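Local coordinates for protein anabena Tic22 (PDB 4EV1) that probably acts as a chaperone in protein transport, as a Tic22-like protein possibly linked to thylakoids, at residues A47-E53 with A105-D110; E112-M117 with F130-F136. All coordinates share one frame. Residue numbers count along the deposited sequence, not the author numbering.

Contact 1: residues A47-E53 with A105-D110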
loop_
_atom_site.group_PDB
_atom_site.type_symbol
_atom_site.label_atom_id
_atom_site.label_comp_id
_atom_site.label_asym_id
_atom_site.label_seq_id
_atom_site.Cartn_x
_atom_site.Cartn_y
_atom_site.Cartn_z
ATOM N N ALA A 47 -8.274 -0.777 5.930
ATOM C CA ALA A 47 -7.377 -1.662 5.197
ATOM C C ALA A 47 -5.992 -1.613 5.861
ATOM O O ALA A 47 -5.640 -0.619 6.515
ATOM C CB ALA A 47 -7.297 -1.290 3.689
ATOM N N TYR A 48 -5.234 -2.686 5.699
ATOM C CA TYR A 48 -3.929 -2.846 6.331
ATOM C C TYR A 48 -2.868 -3.241 5.324
ATOM O O TYR A 48 -3.074 -4.137 4.488
ATOM C CB TYR A 48 -3.983 -3.947 7.396
ATOM C CG TYR A 48 -4.850 -3.622 8.598
ATOM C CD1 TYR A 48 -6.228 -3.906 8.589
ATOM C CD2 TYR A 48 -4.308 -3.072 9.744
ATOM C CE1 TYR A 48 -7.055 -3.620 9.709
ATOM C CE2 TYR A 48 -5.129 -2.774 10.857
ATOM C CZ TYR A 48 -6.486 -3.048 10.828
ATOM O OH TYR A 48 -7.293 -2.760 11.906
ATOM N N MET A 49 -1.691 -2.654 5.494
ATOM C CA MET A 49 -0.506 -3.030 4.736
ATOM C C MET A 49 0.116 -4.266 5.321
ATOM O O MET A 49 0.834 -4.984 4.586
ATOM C CB MET A 49 0.512 -1.901 4.743
ATOM C CG MET A 49 0.002 -0.626 4.017
ATOM S SD MET A 49 -0.747 -0.866 2.412
ATOM C CE MET A 49 0.581 -1.586 1.565
ATOM N N SER A 50 -0.183 -4.525 6.616
ATOM C CA SER A 50 0.368 -5.691 7.338
ATOM C C SER A 50 -0.717 -6.698 7.724
ATOM O O SER A 50 -1.669 -6.365 8.440
ATOM C CB SER A 50 1.072 -5.239 8.628
ATOM O OG SER A 50 1.157 -6.305 9.562
ATOM N N ARG A 51 -0.548 -7.941 7.281
ATOM C CA ARG A 51 -1.476 -9.009 7.633
ATOM C C ARG A 51 -1.514 -9.241 9.142
ATOM O O ARG A 51 -2.586 -9.412 9.724
ATOM C CB ARG A 51 -1.098 -10.304 6.910
ATOM C CG ARG A 51 -2.134 -11.409 7.038
ATOM C CD ARG A 51 -1.975 -12.444 5.936
ATOM N NE ARG A 51 -1.082 -13.530 6.330
ATOM C CZ ARG A 51 -1.486 -14.660 6.900
ATOM N NH1 ARG A 51 -2.774 -14.857 7.147
ATOM N NH2 ARG A 51 -0.602 -15.593 7.225
ATOM N N GLN A 52 -0.342 -9.247 9.772
ATOM C CA GLN A 52 -0.245 -9.468 11.214
ATOM C C GLN A 52 -1.020 -8.392 11.994
ATOM O O GLN A 52 -1.689 -8.711 12.993
ATOM C CB GLN A 52 1.225 -9.527 11.703
ATOM C CG GLN A 52 1.384 -9.341 13.255
ATOM C CD GLN A 52 2.645 -9.961 13.843
ATOM O OE1 GLN A 52 2.715 -10.206 15.048
ATOM N NE2 GLN A 52 3.646 -10.197 13.011
ATOM N N GLU A 53 -0.939 -7.142 11.528
ATOM C CA GLU A 53 -1.710 -6.053 12.149
ATOM C C GLU A 53 -3.203 -6.266 12.010
ATOM O O GLU A 53 -3.951 -6.065 12.986
ATOM C CB GLU A 53 -1.314 -4.641 11.613
ATOM C CG GLU A 53 -0.066 -4.131 12.236
ATOM C CD GLU A 53 0.438 -2.784 11.675
ATOM O OE1 GLU A 53 -0.405 -1.954 11.283
ATOM O OE2 GLU A 53 1.700 -2.572 11.673
ATOM N N ALA A 105 -9.795 3.216 4.427
ATOM C CA ALA A 105 -8.730 3.908 5.138
ATOM C C ALA A 105 -7.547 2.967 5.195
ATOM O O ALA A 105 -7.766 1.783 5.483
ATOM C CB ALA A 105 -9.188 4.255 6.533
ATOM N N PHE A 106 -6.345 3.416 4.826
ATOM C CA PHE A 106 -5.155 2.545 4.767
ATOM C C PHE A 106 -4.194 2.741 5.960
ATOM O O PHE A 106 -3.745 3.851 6.213
ATOM C CB PHE A 106 -4.382 2.727 3.459
ATOM C CG PHE A 106 -5.114 2.244 2.241
ATOM C CD1 PHE A 106 -6.131 3.001 1.699
ATOM C CD2 PHE A 106 -4.783 1.044 1.630
ATOM C CE1 PHE A 106 -6.809 2.569 0.567
ATOM C CE2 PHE A 106 -5.467 0.629 0.506
ATOM C CZ PHE A 106 -6.483 1.401 -0.005
ATOM N N LYS A 107 -3.876 1.656 6.652
ATOM C CA LYS A 107 -2.933 1.645 7.788
ATOM C C LYS A 107 -1.567 1.164 7.352
ATOM O O LYS A 107 -1.382 -0.041 7.033
ATOM C CB LYS A 107 -3.469 0.743 8.904
ATOM C CG LYS A 107 -2.581 0.575 10.163
ATOM C CD LYS A 107 -2.275 1.860 10.880
ATOM C CE LYS A 107 -1.444 1.642 12.154
ATOM N NZ LYS A 107 -0.304 0.698 11.895
ATOM N N PRO A 108 -0.587 2.099 7.309
ATOM C CA PRO A 108 0.759 1.680 6.966
ATOM C C PRO A 108 1.396 0.935 8.143
ATOM O O PRO A 108 0.917 1.032 9.260
ATOM C CB PRO A 108 1.498 2.985 6.697
ATOM C CG PRO A 108 0.720 4.077 7.393
ATOM C CD PRO A 108 -0.684 3.540 7.652
ATOM N N VAL A 109 2.456 0.197 7.865
ATOM C CA VAL A 109 3.171 -0.574 8.901
ATOM C C VAL A 109 3.957 0.396 9.760
ATOM O O VAL A 109 4.629 1.278 9.240
ATOM C CB VAL A 109 4.092 -1.602 8.251
ATOM C CG1 VAL A 109 4.959 -2.332 9.319
ATOM C CG2 VAL A 109 3.264 -2.580 7.425
ATOM N N ASP A 110 3.850 0.270 11.080
ATOM C CA ASP A 110 4.422 1.269 12.011
ATOM C C ASP A 110 5.913 1.480 11.800
ATOM O O ASP A 110 6.383 2.603 11.789
ATOM C CB ASP A 110 4.178 0.862 13.488
ATOM C CG ASP A 110 2.717 1.001 13.916
ATOM O OD1 ASP A 110 2.010 1.915 13.397
ATOM O OD2 ASP A 110 2.298 0.190 14.785
HETATM O O HOH W 1 -0.799 -2.444 8.653
#

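Contact 2: residues E112-M117 with F130-F136. With EDO (1,2-ethanediol), chain F.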
loop_
_atom_site.group_PDB
_atom_site.type_symbol
_atom_site.label_atom_id
_atom_site.label_comp_id
_atom_site.label_asym_id
_atom_site.label_seq_id
_atom_site.Cartn_x
_atom_site.Cartn_y
_atom_site.Cartn_z
ATOM N N GLU A 112 7.545 1.328 9.127
ATOM C CA GLU A 112 7.830 2.058 7.884
ATOM C C GLU A 112 7.521 3.541 8.016
ATOM O O GLU A 112 8.181 4.373 7.402
ATOM C CB GLU A 112 7.018 1.499 6.738
ATOM C CG GLU A 112 7.180 0.029 6.538
ATOM C CD GLU A 112 8.605 -0.456 6.367
ATOM O OE1 GLU A 112 9.517 0.337 6.052
ATOM O OE2 GLU A 112 8.823 -1.682 6.496
ATOM N N ILE A 113 6.521 3.891 8.810
ATOM C CA ILE A 113 6.347 5.303 9.154
ATOM C C ILE A 113 7.607 5.850 9.868
ATOM O O ILE A 113 8.146 6.886 9.478
ATOM C CB ILE A 113 5.109 5.531 10.032
ATOM C CG1 ILE A 113 3.829 5.155 9.271
ATOM C CG2 ILE A 113 5.063 6.992 10.494
ATOM C CD1 ILE A 113 3.516 6.085 8.177
ATOM N N LYS A 114 8.073 5.128 10.882
ATOM C CA LYS A 114 9.278 5.523 11.649
ATOM C C LYS A 114 10.462 5.654 10.716
ATOM O O LYS A 114 11.171 6.665 10.746
ATOM C CB LYS A 114 9.620 4.504 12.751
ATOM C CG LYS A 114 10.602 5.059 13.821
ATOM C CD LYS A 114 11.260 3.936 14.624
ATOM C CE LYS A 114 12.258 4.481 15.642
ATOM N NZ LYS A 114 12.948 5.726 15.162
ATOM N N GLY A 115 10.656 4.640 9.866
ATOM C CA GLY A 115 11.723 4.649 8.870
ATOM C C GLY A 115 11.660 5.831 7.941
ATOM O O GLY A 115 12.708 6.396 7.579
ATOM N N ALA A 116 10.434 6.213 7.544
ATOM C CA ALA A 116 10.216 7.323 6.617
ATOM C C ALA A 116 10.636 8.660 7.236
ATOM O O ALA A 116 11.285 9.471 6.592
ATOM C CB ALA A 116 8.748 7.404 6.210
ATOM N N MET A 117 10.209 8.898 8.466
ATOM C CA MET A 117 10.589 10.112 9.195
ATOM C C MET A 117 12.110 10.224 9.422
ATOM O O MET A 117 12.686 11.293 9.229
ATOM C CB MET A 117 9.824 10.152 10.518
ATOM C CG MET A 117 8.356 10.477 10.319
ATOM S SD MET A 117 7.454 9.944 11.759
ATOM C CE MET A 117 6.198 11.186 11.960
ATOM N N PHE A 130 3.910 11.613 9.409
ATOM C CA PHE A 130 3.818 11.121 8.024
ATOM C C PHE A 130 2.397 10.691 7.614
ATOM O O PHE A 130 1.773 9.841 8.253
ATOM C CB PHE A 130 4.786 9.963 7.773
ATOM C CG PHE A 130 5.059 9.718 6.312
ATOM C CD1 PHE A 130 6.022 10.456 5.643
ATOM C CD2 PHE A 130 4.331 8.759 5.600
ATOM C CE1 PHE A 130 6.285 10.234 4.278
ATOM C CE2 PHE A 130 4.577 8.531 4.242
ATOM C CZ PHE A 130 5.553 9.266 3.572
ATOM N N LYS A 131 1.916 11.281 6.524
ATOM C CA LYS A 131 0.634 10.901 5.937
ATOM C C LYS A 131 0.778 9.857 4.822
ATOM O O LYS A 131 1.744 9.840 4.052
ATOM C CB LYS A 131 -0.090 12.141 5.387
ATOM C CG LYS A 131 -0.300 13.260 6.417
ATOM C CD LYS A 131 -0.575 14.594 5.723
ATOM C CE LYS A 131 -1.185 15.612 6.667
ATOM N NZ LYS A 131 -1.398 16.894 5.925
ATOM N N SER A 132 -0.199 8.986 4.749
ATOM C CA SER A 132 -0.290 7.997 3.674
ATOM C C SER A 132 0.717 6.866 3.900
ATOM O O SER A 132 1.415 6.807 4.930
ATOM C CB SER A 132 -0.100 8.665 2.285
ATOM O OG SER A 132 -0.506 7.799 1.225
ATOM N N VAL A 133 0.781 5.976 2.918
ATOM C CA VAL A 133 1.638 4.788 2.982
ATOM C C VAL A 133 2.965 5.165 2.353
ATOM O O VAL A 133 2.991 5.566 1.209
ATOM C CB VAL A 133 1.055 3.638 2.165
ATOM C CG1 VAL A 133 1.937 2.387 2.249
ATOM C CG2 VAL A 133 -0.387 3.290 2.662
ATOM N N PRO A 134 4.072 5.068 3.102
ATOM C CA PRO A 134 5.323 5.469 2.453
ATOM C C PRO A 134 5.831 4.414 1.473
ATOM O O PRO A 134 5.391 3.249 1.511
ATOM C CB PRO A 134 6.312 5.620 3.618
ATOM C CG PRO A 134 5.751 4.823 4.713
ATOM C CD PRO A 134 4.249 4.728 4.518
ATOM N N MET A 135 6.677 4.874 0.561
ATOM C CA MET A 135 7.456 4.012 -0.333
ATOM C C MET A 135 8.894 4.561 -0.396
ATOM O O MET A 135 9.143 5.747 -0.135
ATOM C CB MET A 135 6.836 3.985 -1.718
ATOM C CG MET A 135 5.367 3.557 -1.747
ATOM S SD MET A 135 4.745 3.293 -3.426
ATOM C CE MET A 135 5.345 1.687 -3.743
ATOM N N PHE A 136 9.836 3.715 -0.772
ATOM C CA PHE A 136 11.225 4.066 -0.682
ATOM C C PHE A 136 11.880 3.757 -1.987
ATOM O O PHE A 136 11.722 2.648 -2.490
ATOM C CB PHE A 136 11.890 3.303 0.451
ATOM C CG PHE A 136 11.145 3.415 1.752
ATOM C CD1 PHE A 136 10.166 2.499 2.083
ATOM C CD2 PHE A 136 11.394 4.465 2.627
ATOM C CE1 PHE A 136 9.461 2.604 3.273
ATOM C CE2 PHE A 136 10.702 4.565 3.829
ATOM C CZ PHE A 136 9.730 3.626 4.145
HETATM C C1 EDO F . 5.530 -2.304 4.290
HETATM O O1 EDO F . 4.181 -2.610 3.976
HETATM C C2 EDO F . 6.171 -3.439 5.072
HETATM O O2 EDO F . 6.923 -3.093 6.199
#

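Contact 1: residues A47-E53 with A105-D110
Two parallel strands that part into separate helices illustrate how a Tic22-fold sheet is held together at its strand ends. The backbone ladder comes first: Ala47 N donates to Ala105 O (2.6 Å), Lys107 N to Ala47 O (2.9 Å) and Met49 N to Lys107 O (3.0 Å), so that Ala47 pairs with Phe106 and Tyr48 with Lys107. Side-chain contacts follow the two faces. On one, Ala47 CB lies over a face of the Phe106 ring, 4.0 Å from CD2, where Ile16 and Leu18 also pack on Ala47; on the other, Tyr48 CD2 makes a van der Waals contact with Lys107 CB at 4.0 Å. Beyond the strands, Met49 CB touches Val109 CG2 at 3.9 Å. Ser50 and Val109 are the N-cap residues of the helices that follow, and Ser50 OG accepts from Glu53 N (3.0 Å). Charges then bridge the exits: Lys107 NZ joins Glu53 OE1 (2.7 Å) and Asp110 OD1 (3.0 Å) in a salt-bridge network, offsetting the repulsion between Glu53 OE2 and Asp110 OD2, 4.2 Å apart. A water accepts from Ser50 N at 3.0 Å and donates to Lys107 O at 3.0 Å and Glu53 OE1 at 2.7 Å.

Contact 2: residues E112-M117 with F130-F136
Helix-on-strand packing, here between helix 110-121 and the start of strand 134-139, shows how a connecting loop can add an aromatic residue to an apolar interface. The short axes cross at 61° and approach to 8.8 Å. Phe130, in the loop before the strand, packs its ring on the helix: Ala116 CB sits over one face in a CH-pi contact, 4.2 Å from the ring centroid, and Ile113 CD1 comes within 3.8 Å of Phe130 CD2. Ile113 has a second partner in the strand, its CD1 lying 4.0 Å from Pro134 CD. Phe136 completes the set from within the strand, presenting its ring edge to the helix backbone, with CE2 4.0 Å from Ala116 CA. Val186 of the neighbouring strand 183-188 packs against both Ala116 and Phe130, so the helix spans the antiparallel pair. Glu112, though buried, has polar partners in Lys165 N and Ser164 OG, and its OE2 accepts a very short 2.4 Å hydrogen bond from O2 of a 1,2-ethanediol, probably a crystallisation additive.

How the contacts relate
The two contacts are neighbours in series, with centres 12 Å apart: contact 1 closes before contact 2 opens, and strand 102-107 runs almost directly into helix 110-121. Contact 1 belongs to the mixed sheet of strands 28-30, 43-48 and 102-107, whereas contact 2 sets the helix against the antiparallel pair 134-139 and 183-188. Pro108, in the connection between strand and helix, is the main link, its CG lying 3.5 Å from Ile113 CD1 and its CB 3.9 Å from Pro134 CD. Met49 CG adds a second junction, 4.0 Å from Val133 CG1. Loops leaving the mixed sheet thus pack on helix 110-121 and on the segment entering strand 134-139, joining the two parts of the fold.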